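Long-range contact in thymidylate synthase ThyX (Streptomyces cacaoi subsp. asoensis, PDB 4P5A), which probably catalyses the FAD-dependent reductive methylation of dUMP to dTMP, working as a homotetramer that belongs to the ThyX thymidylate synthase family: residues B[21-26]-B[223-228]. Sequence-based numbering, arbitrary orientation.
Sequences ASDLAV and LMPVTH
D23 sets CG anti to its own carbonyl carbon (chi1 -65°), and T227 does the same with OG1 (chi1 -61°), so that the side chains run alongside in opposing senses and hydroxyl meets carboxylate. OD2 of D23 accepts from T227 OG1 at 2.8 Å through its anti lone pair. T227 N also reaches OD2 of D23, at 2.9 Å, standing 45° out of the carboxylate plane. V226 N meets OD1 of D23 at 2.8 Å, nearly straight and likewise from above the plane. The contact joins helix 23-30, just after strand 13-20 at the sheet edge, to the break at M224 between helices 207-223 and 225-233, whose positive dipole end probably stabilises the carboxylate. P225 suits that first turn, having no N-H to satisfy. An alanine in place of D23 would remove all three bonds and would probably leave the polar groups of buried T227 poorly satisfied. A water bridges D23 N and L223 O. Unbranched M224 reaches two neighbours: SD lies 3.8 Å from the small CB of A21, and the bend at chi3 turns CE to V26 CG2 at 3.6 Å. S22, the N-cap of helix 23-30, has a hydroxyl short enough for OG to accept from A25 N.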
loop_
_atom_site.group_PDB
_atom_site.type_symbol
_atom_site.label_atom_id
_atom_site.label_comp_id
_atom_site.label_asym_id
_atom_site.label_seq_id
_atom_site.Cartn_x
_atom_site.Cartn_y
_atom_site.Cartn_z
ATOM N N ALA B 21 11.906 12.208 -12.964
ATOM C CA ALA B 21 12.622 12.025 -11.686
ATOM C C ALA B 21 13.909 12.758 -11.703
ATOM O O ALA B 21 14.685 12.702 -12.730
ATOM C CB ALA B 21 12.943 10.574 -11.472
ATOM N N SER B 22 14.144 13.493 -10.625
ATOM C CA SER B 22 15.420 14.248 -10.532
ATOM C C SER B 22 15.689 14.511 -9.063
ATOM O O SER B 22 14.784 14.439 -8.225
ATOM C CB SER B 22 15.235 15.602 -11.254
ATOM O OG SER B 22 14.287 16.423 -10.540
ATOM N N ASP B 23 16.955 14.870 -8.737
ATOM C CA ASP B 23 17.199 15.216 -7.380
ATOM C C ASP B 23 16.492 16.452 -6.931
ATOM O O ASP B 23 16.069 16.565 -5.803
ATOM C CB ASP B 23 18.736 15.441 -7.219
ATOM C CG ASP B 23 19.594 14.113 -7.456
ATOM O OD1 ASP B 23 20.607 14.151 -8.214
ATOM O OD2 ASP B 23 19.242 13.012 -6.897
ATOM N N LEU B 24 16.335 17.407 -7.854
ATOM C CA LEU B 24 15.592 18.609 -7.519
ATOM C C LEU B 24 14.161 18.313 -7.074
ATOM O O LEU B 24 13.650 19.004 -6.194
ATOM C CB LEU B 24 15.574 19.506 -8.741
ATOM C CG LEU B 24 14.596 20.659 -8.531
ATOM C CD1 LEU B 24 15.148 21.801 -7.605
ATOM C CD2 LEU B 24 14.041 21.171 -9.905
ATOM N N ALA B 25 13.554 17.281 -7.639
ATOM C CA ALA B 25 12.157 16.954 -7.235
ATOM C C ALA B 25 12.091 16.560 -5.752
ATOM O O ALA B 25 11.065 16.772 -5.074
ATOM C CB ALA B 25 11.613 15.760 -8.175
ATOM N N VAL B 26 13.167 15.952 -5.250
ATOM C CA VAL B 26 13.192 15.591 -3.816
ATOM C C VAL B 26 13.308 16.792 -2.932
ATOM O O VAL B 26 12.659 16.866 -1.917
ATOM C CB VAL B 26 14.415 14.715 -3.543
ATOM C CG1 VAL B 26 14.478 14.201 -2.003
ATOM C CG2 VAL B 26 14.399 13.547 -4.462
ATOM N N LEU B 223 19.479 9.603 -13.716
ATOM C CA LEU B 223 18.441 10.587 -13.476
ATOM C C LEU B 223 18.593 11.293 -12.127
ATOM O O LEU B 223 18.202 12.460 -11.991
ATOM C CB LEU B 223 17.063 9.847 -13.391
ATOM C CG LEU B 223 16.783 9.050 -14.648
ATOM C CD1 LEU B 223 15.380 8.284 -14.395
ATOM C CD2 LEU B 223 16.496 10.024 -15.733
ATOM N N MET B 224 19.120 10.563 -11.108
ATOM C CA MET B 224 19.169 11.126 -9.768
ATOM C C MET B 224 20.509 10.815 -9.155
ATOM O O MET B 224 20.620 10.063 -8.193
ATOM C CB MET B 224 18.058 10.455 -8.916
ATOM C CG MET B 224 16.594 10.853 -9.508
ATOM S SD MET B 224 15.239 10.185 -8.436
ATOM C CE MET B 224 15.321 11.103 -6.880
ATOM N N PRO B 225 21.540 11.418 -9.698
ATOM C CA PRO B 225 22.895 11.052 -9.239
ATOM C C PRO B 225 23.201 11.398 -7.802
ATOM O O PRO B 225 23.930 10.563 -7.160
ATOM C CB PRO B 225 23.830 11.832 -10.207
ATOM C CG PRO B 225 22.983 13.037 -10.676
ATOM C CD PRO B 225 21.533 12.471 -10.732
ATOM N N VAL B 226 22.671 12.478 -7.251
ATOM C CA VAL B 226 23.053 12.794 -5.865
ATOM C C VAL B 226 22.346 11.780 -4.931
ATOM O O VAL B 226 22.928 11.353 -3.921
ATOM C CB VAL B 226 22.565 14.243 -5.544
ATOM C CG1 VAL B 226 22.771 14.624 -4.042
ATOM C CG2 VAL B 226 23.272 15.262 -6.513
ATOM N N THR B 227 21.070 11.523 -5.217
ATOM C CA THR B 227 20.346 10.487 -4.445
ATOM C C THR B 227 21.071 9.135 -4.511
ATOM O O THR B 227 21.182 8.396 -3.473
ATOM C CB THR B 227 18.855 10.381 -4.946
ATOM O OG1 THR B 227 18.259 11.632 -4.720
ATOM C CG2 THR B 227 18.085 9.348 -3.983
ATOM N N HIS B 228 21.418 8.707 -5.726
ATOM C CA HIS B 228 22.087 7.462 -5.903
ATOM C C HIS B 228 23.408 7.419 -5.093
ATOM O O HIS B 228 23.704 6.410 -4.381
ATOM C CB HIS B 228 22.304 7.222 -7.372
ATOM C CG HIS B 228 23.091 5.994 -7.625
ATOM N ND1 HIS B 228 24.450 6.050 -7.711
ATOM C CD2 HIS B 228 22.768 4.663 -7.567
ATOM C CE1 HIS B 228 24.926 4.820 -7.934
ATOM N NE2 HIS B 228 23.926 3.954 -7.826
HETATM O O HOH W 1 18.729 14.976 -11.039
#